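Local atomic coordinates of copper homeostasis protein CutC (Streptococcus agalactiae, PDB entry 2BDQ), a protein that probably binds copper ions and is thought to take part in copper homeostasis in the cytoplasm. Residues 68-73 against 95-100; 61-66 against 76-81; 104-109 against 143-148; 137-142 against 176-181; 25-30 against 55-60. All coordinates share one frame; numbering follows the deposited sequence.

Contact 1 (68-73 against 95-100); sequences FVYNDL and LGILTS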
# COMPACT_ATOMS: atom_id res chain seq x y z
N PHE A 68 -7.59 13.73 5.96
CA PHE A 68 -8.33 13.70 4.72
C PHE A 68 -8.21 15.11 4.12
O PHE A 68 -8.99 15.51 3.25
CB PHE A 68 -9.80 13.32 4.95
CG PHE A 68 -9.98 11.95 5.53
CD1 PHE A 68 -9.58 10.82 4.82
CD2 PHE A 68 -10.49 11.78 6.82
CE1 PHE A 68 -9.67 9.54 5.39
CE2 PHE A 68 -10.58 10.52 7.40
CZ PHE A 68 -10.17 9.39 6.68
N VAL A 69 -7.23 15.87 4.61
CA VAL A 69 -6.99 17.23 4.11
C VAL A 69 -5.75 17.09 3.25
O VAL A 69 -4.63 17.12 3.75
CB VAL A 69 -6.70 18.22 5.26
CG1 VAL A 69 -6.69 19.65 4.72
CG2 VAL A 69 -7.74 18.08 6.36
N TYR A 70 -5.97 16.93 1.94
CA TYR A 70 -4.86 16.73 1.02
C TYR A 70 -4.31 17.98 0.35
O TYR A 70 -5.05 18.90 0.00
CB TYR A 70 -5.28 15.73 -0.07
CG TYR A 70 -5.83 14.43 0.46
CD1 TYR A 70 -7.19 14.13 0.33
CD2 TYR A 70 -5.00 13.51 1.09
CE1 TYR A 70 -7.71 12.93 0.84
CE2 TYR A 70 -5.50 12.32 1.59
CZ TYR A 70 -6.85 12.03 1.47
OH TYR A 70 -7.32 10.85 2.01
N ASN A 71 -2.99 17.99 0.17
CA ASN A 71 -2.33 19.10 -0.48
C ASN A 71 -2.38 18.86 -1.99
O ASN A 71 -2.80 17.79 -2.45
CB ASN A 71 -0.88 19.23 0.02
CG ASN A 71 -0.03 18.00 -0.27
OD1 ASN A 71 0.94 17.73 0.44
ND2 ASN A 71 -0.37 17.27 -1.32
N ASP A 72 -1.96 19.85 -2.77
CA ASP A 72 -1.99 19.76 -4.23
C ASP A 72 -1.33 18.51 -4.80
O ASP A 72 -1.89 17.84 -5.67
CB ASP A 72 -1.35 21.02 -4.82
CG ASP A 72 -2.17 22.27 -4.55
OD1 ASP A 72 -1.64 23.38 -4.73
OD2 ASP A 72 -3.36 22.13 -4.18
N LEU A 73 -0.14 18.18 -4.31
CA LEU A 73 0.60 17.03 -4.80
C LEU A 73 -0.17 15.72 -4.54
O LEU A 73 -0.22 14.83 -5.39
CB LEU A 73 1.98 17.00 -4.15
CG LEU A 73 3.07 16.21 -4.89
CD1 LEU A 73 4.46 16.56 -4.35
CD2 LEU A 73 2.78 14.74 -4.75
N LEU A 95 -13.31 7.36 -2.08
CA LEU A 95 -12.45 8.47 -1.68
C LEU A 95 -13.12 9.35 -0.64
O LEU A 95 -14.30 9.17 -0.32
CB LEU A 95 -12.08 9.32 -2.90
CG LEU A 95 -13.19 10.15 -3.57
CD1 LEU A 95 -12.57 11.22 -4.44
CD2 LEU A 95 -14.09 9.25 -4.38
N GLY A 96 -12.38 10.31 -0.11
CA GLY A 96 -12.95 11.21 0.89
C GLY A 96 -12.01 12.36 1.14
O GLY A 96 -10.86 12.15 1.55
N ILE A 97 -12.48 13.57 0.90
CA ILE A 97 -11.66 14.75 1.10
C ILE A 97 -12.39 15.74 2.01
O ILE A 97 -13.54 16.08 1.78
CB ILE A 97 -11.36 15.46 -0.24
CG1 ILE A 97 -11.02 14.43 -1.31
CG2 ILE A 97 -10.19 16.42 -0.07
CD1 ILE A 97 -10.88 15.04 -2.71
N LEU A 98 -11.69 16.22 3.04
CA LEU A 98 -12.27 17.17 3.98
C LEU A 98 -11.40 18.40 4.12
O LEU A 98 -10.20 18.35 3.89
CB LEU A 98 -12.42 16.55 5.36
CG LEU A 98 -13.26 15.28 5.53
CD1 LEU A 98 -13.20 14.87 7.00
CD2 LEU A 98 -14.69 15.52 5.09
N THR A 99 -12.03 19.51 4.52
CA THR A 99 -11.33 20.77 4.73
C THR A 99 -10.80 20.75 6.17
O THR A 99 -11.18 19.88 6.96
CB THR A 99 -12.28 21.98 4.59
OG1 THR A 99 -13.32 21.89 5.59
CG2 THR A 99 -12.93 21.99 3.21
N SER A 100 -9.94 21.71 6.49
CA SER A 100 -9.36 21.82 7.82
C SER A 100 -10.43 21.93 8.90
O SER A 100 -10.18 21.60 10.06
CB SER A 100 -8.42 23.03 7.89
OG SER A 100 -9.13 24.24 7.67
O HOH W 1 -9.45 9.52 0.30
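One backbone hydrogen bond ties the two loops together: Leu98 N donates to Phe68 O over 2.8 Å, with an almost straight N-H...O angle of 173°. The donor stands above the carbonyl plane of Phe68, clear of its lone pairs, and the same oxygen also receives a CA-H...O contact from Ile97. A second such contact runs the other way, Val69 CA lying 3.4 Å from Leu98 O.

Apolar packing flanks this seam. Phe68 and Leu98 lie side by side and point the same way, CB of Phe68 resting 4.0 Å from CG of Leu98, while the phenyl ring leads on to meet the ring of His124. Tyr70 crosses Ile97 obliquely, its CD1 edge 3.8 Å from Ile97 CG2. Ile97 also packs on Ala108, Ile109 and Leu112 of helix 106-116, its CG2 lying between that helix and the tyrosine ring.

The carbonyl O of Gly96 closely approaches the edge of the tyrosine ring, 3.3 Å from Tyr70 CE1. The polar link here is a water, which donates to Tyr70 OH at 3.0 Å and accepts a weak bond from Gly96 N. A tyrosine suits this place because its ring packs while its hydroxyl reaches the water.

These are neighbouring loops at the C-terminal ends of strands 56-60 and 92-95, the end where TIM barrels carry their active sites.

Contact 2 (61-66 against 76-81); sequences IRPRGG and RIMEED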
# COMPACT_ATOMS: atom_id res chain seq x y z
N ILE A 61 -9.15 5.10 -3.16
CA ILE A 61 -8.37 6.20 -3.68
C ILE A 61 -7.98 7.06 -2.47
O ILE A 61 -8.74 7.95 -2.06
CB ILE A 61 -9.17 7.08 -4.67
CG1 ILE A 61 -9.71 6.22 -5.82
CG2 ILE A 61 -8.28 8.21 -5.19
CD1 ILE A 61 -8.64 5.63 -6.72
N ARG A 62 -6.81 6.77 -1.91
CA ARG A 62 -6.29 7.50 -0.75
C ARG A 62 -4.77 7.42 -0.86
O ARG A 62 -4.19 6.34 -0.76
CB ARG A 62 -6.79 6.83 0.53
CG ARG A 62 -6.49 7.59 1.81
CD ARG A 62 -7.15 6.88 2.97
NE ARG A 62 -6.89 7.50 4.26
CZ ARG A 62 -6.89 6.84 5.41
NH1 ARG A 62 -7.13 5.54 5.43
NH2 ARG A 62 -6.64 7.48 6.55
N PRO A 63 -4.11 8.57 -1.06
CA PRO A 63 -2.65 8.73 -1.21
C PRO A 63 -1.79 8.39 0.01
O PRO A 63 -0.58 8.26 -0.11
CB PRO A 63 -2.52 10.19 -1.61
CG PRO A 63 -3.56 10.82 -0.74
CD PRO A 63 -4.75 9.89 -0.92
N ARG A 64 -2.42 8.25 1.17
CA ARG A 64 -1.73 7.91 2.40
C ARG A 64 -2.69 7.87 3.58
O ARG A 64 -3.89 8.14 3.43
CB ARG A 64 -0.60 8.90 2.68
CG ARG A 64 -1.00 10.35 2.54
CD ARG A 64 -1.11 11.05 3.89
NE ARG A 64 -1.44 12.46 3.73
CZ ARG A 64 -2.41 13.07 4.41
NH1 ARG A 64 -3.14 12.39 5.28
NH2 ARG A 64 -2.68 14.36 4.19
N GLY A 65 -2.17 7.54 4.75
CA GLY A 65 -3.00 7.48 5.93
C GLY A 65 -3.06 8.83 6.63
O GLY A 65 -2.49 9.82 6.16
N GLY A 66 -3.75 8.87 7.76
CA GLY A 66 -3.88 10.11 8.50
C GLY A 66 -5.05 10.92 7.98
O GLY A 66 -6.06 10.35 7.57
N ARG A 76 -2.88 15.40 -6.90
CA ARG A 76 -2.34 15.02 -8.21
C ARG A 76 -2.17 13.50 -8.23
O ARG A 76 -2.37 12.86 -9.26
CB ARG A 76 -0.99 15.71 -8.44
CG ARG A 76 -0.18 15.21 -9.65
CD ARG A 76 -0.67 15.78 -10.99
NE ARG A 76 -1.73 14.99 -11.61
CZ ARG A 76 -1.55 13.79 -12.16
NH1 ARG A 76 -0.34 13.23 -12.18
NH2 ARG A 76 -2.58 13.15 -12.71
N ILE A 77 -1.80 12.93 -7.09
CA ILE A 77 -1.62 11.50 -6.96
C ILE A 77 -2.97 10.80 -7.14
O ILE A 77 -3.09 9.84 -7.91
CB ILE A 77 -1.02 11.15 -5.58
CG1 ILE A 77 0.45 11.58 -5.54
CG2 ILE A 77 -1.16 9.67 -5.30
CD1 ILE A 77 1.07 11.56 -4.17
N MSE A 78 -3.98 11.29 -6.43
CA MSE A 78 -5.31 10.72 -6.49
C MSE A 78 -5.92 10.79 -7.89
O MSE A 78 -6.58 9.85 -8.32
CB MSE A 78 -6.23 11.42 -5.48
CG MSE A 78 -5.80 11.19 -4.03
SE MSE A 78 -6.73 12.26 -2.72
CE MSE A 78 -8.47 11.45 -2.84
N GLU A 79 -5.69 11.89 -8.61
CA GLU A 79 -6.23 12.00 -9.96
C GLU A 79 -5.58 10.94 -10.83
O GLU A 79 -6.24 10.30 -11.63
CB GLU A 79 -5.97 13.39 -10.55
CG GLU A 79 -6.40 13.54 -12.01
CD GLU A 79 -6.07 14.91 -12.59
OE1 GLU A 79 -4.88 15.30 -12.60
OE2 GLU A 79 -7.01 15.61 -13.04
N GLU A 80 -4.27 10.75 -10.65
CA GLU A 80 -3.54 9.75 -11.43
C GLU A 80 -4.03 8.35 -11.10
O GLU A 80 -4.26 7.54 -11.99
CB GLU A 80 -2.04 9.86 -11.14
CG GLU A 80 -1.15 8.97 -12.02
CD GLU A 80 -1.29 9.29 -13.50
OE1 GLU A 80 -1.36 10.49 -13.86
OE2 GLU A 80 -1.32 8.34 -14.32
N ASP A 81 -4.20 8.06 -9.81
CA ASP A 81 -4.65 6.73 -9.43
C ASP A 81 -6.07 6.45 -9.90
O ASP A 81 -6.43 5.30 -10.16
CB ASP A 81 -4.51 6.52 -7.91
CG ASP A 81 -3.08 6.19 -7.52
OD1 ASP A 81 -2.45 5.37 -8.24
OD2 ASP A 81 -2.57 6.72 -6.50
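Selenomethionine Met78 and Pro63 make the tightest meeting: Pro63 CD lies 3.5 Å from Met78 CG and 3.6 Å from Met78 SE, the two side chains crossing obliquely. The Met78 chain runs out extended at chi2 and then bends at chi3 (69°), which carries its CE back over the loop to within 3.6 Å of Ile61 O. Beside it, Ile61 CG2 touches Met78 CB at 3.8 Å, and Ile61 CD1 reaches on toward the backbone carbonyl of Asp81. At the other end of the patch Pro63 CB meets Ile77 CG2 at 4.0 Å. A flexible, unbranched side chain suits the middle of this surface, since it can follow the rigid proline ring, while the branched isoleucines fill its flanks.

Around this core the polar groups bond within the loop, within the helix and, through Arg64 and Glu74, between them. Arg62 turns away from the helix: NH2 donates to Gly66 O, in the guanidinium plane and on a carbonyl lone pair, NH1 bonds to Gly35 O, and one face covers Gly65 CA. Arg64 NH1 grips Gly65 O at 2.8 Å, and its NE makes a salt bridge to Glu74, on the same helix as Met78. On the helix, Arg76 NH2 bridges Glu79 OE1 and Glu80 OE1, and Asp81 accepts from Gly41 N and Ser39 OG of the second subunit.

The loop after strand 56-60 therefore meets helix 72-87 through a buried interface of van der Waals contacts, mostly between apolar side chains, while directional polar bonds fix the loop's shape and join the helix to the dimer partner.

Contact 3 (104-109 against 143-148); sequences IDTEAI and VALGFT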
# COMPACT_ATOMS: atom_id res chain seq x y z
N ILE A 104 -16.92 18.79 4.03
CA ILE A 104 -16.62 18.22 2.73
C ILE A 104 -15.96 19.26 1.83
O ILE A 104 -16.50 20.34 1.62
CB ILE A 104 -17.90 17.71 2.04
CG1 ILE A 104 -18.45 16.52 2.82
CG2 ILE A 104 -17.59 17.31 0.60
CD1 ILE A 104 -19.67 15.90 2.20
N ASP A 105 -14.78 18.92 1.32
CA ASP A 105 -14.06 19.82 0.44
C ASP A 105 -14.60 19.65 -0.98
O ASP A 105 -14.04 18.90 -1.78
CB ASP A 105 -12.56 19.52 0.46
CG ASP A 105 -11.73 20.57 -0.26
OD1 ASP A 105 -12.29 21.25 -1.14
OD2 ASP A 105 -10.53 20.72 0.05
N THR A 106 -15.71 20.34 -1.26
CA THR A 106 -16.36 20.27 -2.57
C THR A 106 -15.47 20.67 -3.73
O THR A 106 -15.47 20.02 -4.77
CB THR A 106 -17.63 21.17 -2.60
OG1 THR A 106 -18.54 20.77 -1.57
CG2 THR A 106 -18.33 21.05 -3.95
N GLU A 107 -14.71 21.75 -3.57
CA GLU A 107 -13.84 22.20 -4.65
C GLU A 107 -12.79 21.16 -5.02
O GLU A 107 -12.54 20.93 -6.21
CB GLU A 107 -13.16 23.53 -4.27
CG GLU A 107 -12.70 23.61 -2.82
CD GLU A 107 -13.78 24.15 -1.89
OE1 GLU A 107 -14.17 25.33 -2.06
OE2 GLU A 107 -14.22 23.41 -0.99
N ALA A 108 -12.19 20.51 -4.02
CA ALA A 108 -11.18 19.50 -4.30
C ALA A 108 -11.80 18.31 -5.03
O ALA A 108 -11.24 17.82 -6.01
CB ALA A 108 -10.50 19.05 -3.00
N ILE A 109 -12.95 17.85 -4.55
CA ILE A 109 -13.62 16.72 -5.19
C ILE A 109 -14.01 17.03 -6.63
O ILE A 109 -13.86 16.18 -7.51
CB ILE A 109 -14.90 16.31 -4.42
CG1 ILE A 109 -14.53 15.78 -3.03
CG2 ILE A 109 -15.66 15.23 -5.19
CD1 ILE A 109 -15.71 15.53 -2.15
N VAL A 143 -24.86 14.18 -2.76
CA VAL A 143 -25.86 13.88 -3.77
C VAL A 143 -25.64 14.82 -4.96
O VAL A 143 -25.69 14.40 -6.12
CB VAL A 143 -27.30 14.09 -3.23
CG1 VAL A 143 -28.31 13.98 -4.37
CG2 VAL A 143 -27.61 13.05 -2.16
N ALA A 144 -25.37 16.09 -4.66
CA ALA A 144 -25.14 17.09 -5.69
C ALA A 144 -23.86 16.79 -6.47
O ALA A 144 -23.76 17.10 -7.66
CB ALA A 144 -25.07 18.48 -5.08
N LEU A 145 -22.88 16.20 -5.80
CA LEU A 145 -21.61 15.86 -6.42
C LEU A 145 -21.72 14.57 -7.23
O LEU A 145 -20.74 14.14 -7.85
CB LEU A 145 -20.53 15.71 -5.35
CG LEU A 145 -20.14 17.01 -4.68
CD1 LEU A 145 -19.24 16.74 -3.49
CD2 LEU A 145 -19.43 17.90 -5.69
N GLY A 146 -22.89 13.95 -7.23
CA GLY A 146 -23.09 12.74 -7.99
C GLY A 146 -22.55 11.45 -7.39
O GLY A 146 -22.24 10.52 -8.12
N PHE A 147 -22.43 11.41 -6.06
CA PHE A 147 -21.93 10.22 -5.36
C PHE A 147 -23.01 9.14 -5.28
O PHE A 147 -24.19 9.45 -5.14
CB PHE A 147 -21.47 10.60 -3.96
CG PHE A 147 -20.02 10.97 -3.88
CD1 PHE A 147 -19.08 10.05 -3.40
CD2 PHE A 147 -19.58 12.22 -4.31
CE1 PHE A 147 -17.73 10.38 -3.34
CE2 PHE A 147 -18.23 12.55 -4.26
CZ PHE A 147 -17.30 11.62 -3.77
N THR A 148 -22.60 7.88 -5.35
CA THR A 148 -23.50 6.73 -5.30
C THR A 148 -23.81 6.23 -3.89
O THR A 148 -24.95 5.89 -3.59
CB THR A 148 -22.93 5.56 -6.14
OG1 THR A 148 -22.73 6.01 -7.48
CG2 THR A 148 -23.89 4.38 -6.15
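Ile104 opens the segment just before helix 106-116, and its CG2 makes a loose contact with CD1 of Leu145 at 4.4 Å; it also packs against Ser138, Gln141 and Leu142 of helix 135-144. Asp105 follows as the N-cap. With CG anti to the backbone N (chi1 -171°), its OD1 accepts from Ala108 N at 3.0 Å, the donor standing well above the carboxylate plane, and a short acidic side chain suits this place because it answers an N-H that the first helical turn cannot bond.

Thr106 turns its methyl, not its hydroxyl, to the other segment: CG2 lies anti to the backbone N and touches Leu145 CD2 at 3.8 Å. Leu145 divides its methyls, CD2 to Thr106 and CD1 to Ile104 and Ile109, at the start of helix 106-116, as expected where adjacent outer helices of a TIM barrel pack together. Helix 135-144 ends here in a Schellman motif, with Gly146 taking up the positive phi (79°) that glycine accepts most readily and the chain turning toward strand 149-152.

Three residues beyond Thr106, Ile109 divides its branches. Its side chain crosses that of Leu145 at about a right angle, Ile109 CD1 to Leu145 CD1 at 4.0 Å, whereas its CG2 meets the edge of the Phe147 ring, 3.8 Å from CE2 and near the ring plane. Leu145 CB also lies in that plane, and Leu121 of strand 121-123 packs against Phe147.

Contact 4 (137-142 against 176-181); sequences KSIDQL and NNRIEI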
# COMPACT_ATOMS: atom_id res chain seq x y z
N LYS A 137 -26.32 18.02 5.78
CA LYS A 137 -26.01 18.90 4.66
C LYS A 137 -24.98 18.21 3.77
O LYS A 137 -25.05 18.26 2.54
CB LYS A 137 -25.45 20.22 5.16
CG LYS A 137 -26.44 21.05 5.96
CD LYS A 137 -25.82 21.58 7.25
CE LYS A 137 -26.60 21.09 8.45
NZ LYS A 137 -26.79 19.60 8.41
N SER A 138 -24.01 17.57 4.42
CA SER A 138 -22.96 16.86 3.70
C SER A 138 -23.56 15.83 2.74
O SER A 138 -23.07 15.65 1.64
CB SER A 138 -22.02 16.18 4.70
OG SER A 138 -21.42 17.14 5.56
N ILE A 139 -24.65 15.19 3.17
CA ILE A 139 -25.32 14.20 2.34
C ILE A 139 -25.85 14.88 1.08
O ILE A 139 -25.64 14.40 -0.03
CB ILE A 139 -26.49 13.53 3.12
CG1 ILE A 139 -25.90 12.57 4.17
CG2 ILE A 139 -27.41 12.79 2.16
CD1 ILE A 139 -26.95 11.89 5.07
N ASP A 140 -26.52 16.02 1.27
CA ASP A 140 -27.07 16.79 0.15
C ASP A 140 -25.94 17.16 -0.80
O ASP A 140 -26.10 17.11 -2.01
CB ASP A 140 -27.74 18.07 0.66
CG ASP A 140 -29.06 17.79 1.37
OD1 ASP A 140 -29.44 18.60 2.24
OD2 ASP A 140 -29.71 16.78 1.06
N GLN A 141 -24.79 17.54 -0.24
CA GLN A 141 -23.64 17.92 -1.05
C GLN A 141 -23.12 16.72 -1.82
O GLN A 141 -22.73 16.84 -2.98
CB GLN A 141 -22.52 18.48 -0.18
CG GLN A 141 -22.79 19.86 0.39
CD GLN A 141 -21.73 20.27 1.38
OE1 GLN A 141 -21.66 21.43 1.78
NE2 GLN A 141 -20.90 19.32 1.79
N LEU A 142 -23.10 15.55 -1.18
CA LEU A 142 -22.61 14.35 -1.85
C LEU A 142 -23.57 13.96 -2.97
O LEU A 142 -23.14 13.47 -4.01
CB LEU A 142 -22.47 13.19 -0.86
CG LEU A 142 -21.33 13.35 0.15
CD1 LEU A 142 -21.32 12.14 1.08
CD2 LEU A 142 -20.00 13.48 -0.58
N ASN A 176 -33.17 9.60 2.10
CA ASN A 176 -34.38 9.34 1.32
C ASN A 176 -34.12 8.74 -0.06
O ASN A 176 -34.59 9.26 -1.07
CB ASN A 176 -35.16 10.66 1.19
CG ASN A 176 -36.54 10.47 0.61
OD1 ASN A 176 -37.25 9.51 0.92
ND2 ASN A 176 -36.95 11.42 -0.24
N ASN A 177 -33.36 7.65 -0.08
CA ASN A 177 -33.03 6.93 -1.31
C ASN A 177 -32.31 7.72 -2.39
O ASN A 177 -32.20 7.25 -3.52
CB ASN A 177 -34.31 6.32 -1.89
CG ASN A 177 -34.92 5.29 -0.97
OD1 ASN A 177 -34.29 4.28 -0.64
ND2 ASN A 177 -36.15 5.54 -0.54
N ARG A 178 -31.83 8.91 -2.06
CA ARG A 178 -31.11 9.72 -3.05
C ARG A 178 -29.68 9.22 -3.15
O ARG A 178 -28.97 9.49 -4.13
CB ARG A 178 -31.11 11.19 -2.65
CG ARG A 178 -32.47 11.87 -2.71
CD ARG A 178 -32.35 13.28 -2.21
NE ARG A 178 -31.98 13.30 -0.81
CZ ARG A 178 -31.27 14.25 -0.21
NH1 ARG A 178 -31.00 14.17 1.08
NH2 ARG A 178 -30.82 15.28 -0.91
N ILE A 179 -29.25 8.50 -2.13
CA ILE A 179 -27.91 7.96 -2.09
C ILE A 179 -27.88 6.82 -1.08
O ILE A 179 -28.52 6.91 -0.03
CB ILE A 179 -26.89 9.06 -1.70
CG1 ILE A 179 -25.47 8.50 -1.81
CG2 ILE A 179 -27.17 9.56 -0.30
CD1 ILE A 179 -24.40 9.56 -1.71
N GLU A 180 -27.14 5.77 -1.39
CA GLU A 180 -27.05 4.60 -0.52
C GLU A 180 -26.16 4.78 0.70
O GLU A 180 -25.09 5.37 0.62
CB GLU A 180 -26.56 3.38 -1.32
CG GLU A 180 -27.63 2.71 -2.19
CD GLU A 180 -28.78 2.11 -1.37
OE1 GLU A 180 -29.80 2.80 -1.16
OE2 GLU A 180 -28.66 0.94 -0.92
N ILE A 181 -26.60 4.23 1.82
CA ILE A 181 -25.84 4.30 3.06
C ILE A 181 -25.32 2.89 3.38
O ILE A 181 -26.08 1.92 3.38
CB ILE A 181 -26.72 4.77 4.23
CG1 ILE A 181 -27.19 6.21 3.99
CG2 ILE A 181 -25.93 4.64 5.53
CD1 ILE A 181 -26.10 7.26 4.05
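In this TIM barrel, outer helix 135-144 packs against the loop leading into strand 180-183, with a salt bridge at its outer rim and isoleucines beneath. Arg178 grips Asp140 end-on: NH1 and NH2 both donate to the single oxygen OD2, at 2.9 Å and 2.7 Å from it. That oxygen lies close to the guanidinium plane, though the carboxylate is rotated 58° from it; Asp140 OD2 receives NH2 on its anti lone pair, and NH1 nearly along its C-O axis. A bend at chi3 (-65°) brings the long arginine chain round to this position. Second-shell bonds fix both partners, for Tyr174 OH binds Asp140 OD1, while the carbonyls of Tyr174 and Ala175 accept from Arg178, all at the end of helix 165-175.

Inward, the interface turns apolar. Ile139 CG2 lies 4.0 Å from Arg178 NH1 and 4.1 Å from Ile179 CG2, so one methyl sits at the boundary of the two zones. Ile179 extends its other branch, anti to the backbone N, until CD1 meets Leu142 CB at 4.2 Å. Ile139, Leu142 and Ile179 all pack on Ile150 of strand 149-152.

Contact 5 (25-30 against 55-60); sequences VELCDN and ISVAVM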
# COMPACT_ATOMS: atom_id res chain seq x y z
N VAL A 25 -16.23 -6.15 -3.22
CA VAL A 25 -15.05 -6.07 -2.37
C VAL A 25 -14.44 -4.68 -2.51
O VAL A 25 -14.45 -4.10 -3.59
CB VAL A 25 -14.02 -7.18 -2.75
CG1 VAL A 25 -14.10 -7.46 -4.22
CG2 VAL A 25 -12.61 -6.76 -2.37
N GLU A 26 -13.98 -4.15 -1.39
CA GLU A 26 -13.33 -2.85 -1.40
C GLU A 26 -11.85 -3.20 -1.47
O GLU A 26 -11.30 -3.76 -0.53
CB GLU A 26 -13.61 -2.05 -0.12
CG GLU A 26 -12.97 -0.66 -0.16
CD GLU A 26 -13.02 0.07 1.17
OE1 GLU A 26 -12.46 -0.45 2.16
OE2 GLU A 26 -13.61 1.17 1.23
N LEU A 27 -11.23 -2.87 -2.60
CA LEU A 27 -9.82 -3.18 -2.81
C LEU A 27 -8.89 -2.05 -2.36
O LEU A 27 -8.99 -0.92 -2.83
CB LEU A 27 -9.57 -3.48 -4.29
CG LEU A 27 -8.41 -4.39 -4.73
CD1 LEU A 27 -7.98 -4.04 -6.15
CD2 LEU A 27 -7.24 -4.20 -3.80
N CYS A 28 -7.99 -2.36 -1.44
CA CYS A 28 -7.02 -1.38 -0.98
C CYS A 28 -5.81 -2.10 -0.40
O CYS A 28 -5.72 -3.33 -0.44
CB CYS A 28 -7.63 -0.40 0.04
SG CYS A 28 -8.80 -1.08 1.24
N ASP A 29 -4.86 -1.33 0.11
CA ASP A 29 -3.69 -1.92 0.72
C ASP A 29 -3.53 -1.19 2.04
O ASP A 29 -4.35 -0.33 2.39
CB ASP A 29 -2.46 -1.73 -0.18
CG ASP A 29 -1.22 -2.42 0.35
OD1 ASP A 29 -1.34 -3.45 1.05
OD2 ASP A 29 -0.10 -1.95 0.07
N ASN A 30 -2.50 -1.54 2.81
CA ASN A 30 -2.21 -0.87 4.06
C ASN A 30 -3.45 -0.68 4.95
O ASN A 30 -3.79 0.45 5.31
CB ASN A 30 -1.62 0.51 3.75
CG ASN A 30 -0.80 1.08 4.89
OD1 ASN A 30 -0.95 0.69 6.04
ND2 ASN A 30 0.08 2.03 4.56
N ILE A 55 -17.86 -10.81 -9.04
CA ILE A 55 -17.97 -9.90 -7.91
C ILE A 55 -17.41 -8.53 -8.29
O ILE A 55 -16.37 -8.43 -8.95
CB ILE A 55 -17.25 -10.46 -6.66
CG1 ILE A 55 -17.13 -9.38 -5.60
CG2 ILE A 55 -15.90 -11.01 -7.05
CD1 ILE A 55 -16.53 -9.87 -4.31
N SER A 56 -18.12 -7.48 -7.89
CA SER A 56 -17.72 -6.10 -8.19
C SER A 56 -16.55 -5.67 -7.33
O SER A 56 -16.31 -6.22 -6.25
CB SER A 56 -18.89 -5.15 -7.96
OG SER A 56 -19.98 -5.49 -8.79
N VAL A 57 -15.83 -4.66 -7.81
CA VAL A 57 -14.65 -4.14 -7.13
C VAL A 57 -14.65 -2.63 -6.96
O VAL A 57 -14.69 -1.90 -7.93
CB VAL A 57 -13.39 -4.50 -7.93
CG1 VAL A 57 -12.14 -4.09 -7.15
CG2 VAL A 57 -13.38 -5.98 -8.24
N ALA A 58 -14.59 -2.17 -5.71
CA ALA A 58 -14.55 -0.74 -5.42
C ALA A 58 -13.10 -0.44 -5.01
O ALA A 58 -12.63 -0.95 -4.00
CB ALA A 58 -15.51 -0.40 -4.28
N VAL A 59 -12.41 0.37 -5.80
CA VAL A 59 -11.01 0.69 -5.52
C VAL A 59 -10.80 1.91 -4.63
O VAL A 59 -11.35 2.98 -4.88
CB VAL A 59 -10.21 0.88 -6.83
CG1 VAL A 59 -8.76 1.25 -6.53
CG2 VAL A 59 -10.26 -0.40 -7.65
N MSE A 60 -9.99 1.73 -3.59
CA MSE A 60 -9.68 2.80 -2.66
C MSE A 60 -8.76 3.84 -3.28
O MSE A 60 -7.72 3.51 -3.87
CB MSE A 60 -9.01 2.24 -1.40
CG MSE A 60 -9.85 2.34 -0.14
SE MSE A 60 -9.97 4.18 0.47
CE MSE A 60 -9.86 3.87 2.38
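Val25 and Ile55 form a tight apolar pair, with Val25 CG1 only 3.4 Å from Ile55 CD1, closer than usual van der Waals contact, and the side chains crossing at about a right angle. They lie at the start of the parallel pair of strands 24-28 and 56-60, joined through helix 40-52 as a beta-alpha-beta unit of the TIM barrel. On the face that carries Val25, Leu27 CB rests 3.9 Å from Val57 CG1; Val25, Ile55 and Val57 all meet Leu50 of the covering helix, where bulky aliphatic side chains fill the layer between sheet and helix.

The other face bears Glu26 and Ala58. The small alanine fits close to strand 92-95, while Glu26, extended with CG anti to the backbone N (chi1 -178°), crosses Met60 obliquely and touches Glu5 and Cys7 of strand 3-9.

Between the faces runs the polar ladder. Val25 N donates to Ser56 O, Ala58 N to Val25 O, Leu27 N to Ala58 O, and Met60 N to Leu27 O, at 2.8 to 3.0 Å. The bonds to Val25 O and Leu27 O arrive nearly along the C=O axis, and the bond from Ala58 N is almost straight, its N-H...O angle 176°. Beyond the strand, Asp29 and Asn30 bond across to Asn30 and Asp29 of the second subunit. Where the ladder ends, Cys28 CB is pressed against CB of selenomethionine Met60 at 3.3 Å.

How the contacts relate
Taken as 5, then 2 and 1, then 3 and 4, the contacts follow the barrel, with interleaved segments in each pair. Contact 5 pairs strands 24-28 and 56-60, and the chain runs straight from 55-60 into the loop of contact 2. Contacts 1 and 2, with centres about 9 Å apart, share helix 72-87: Tyr70 CE2 packs 3.4 Å from Pro63 CG. Contact 3 continues the round from contact 1 at about 12 Å between centres, and contacts 3 and 4, about 10 Å apart, share helix 135-144. Contacts 3 and 4 lie across the chain's centre from contact 5, some 20 and 22 Å away between centres. Contacts 1, 2 and 5 reach the second subunit, contact 1 through Leu73 alone; 3 and 4 do not.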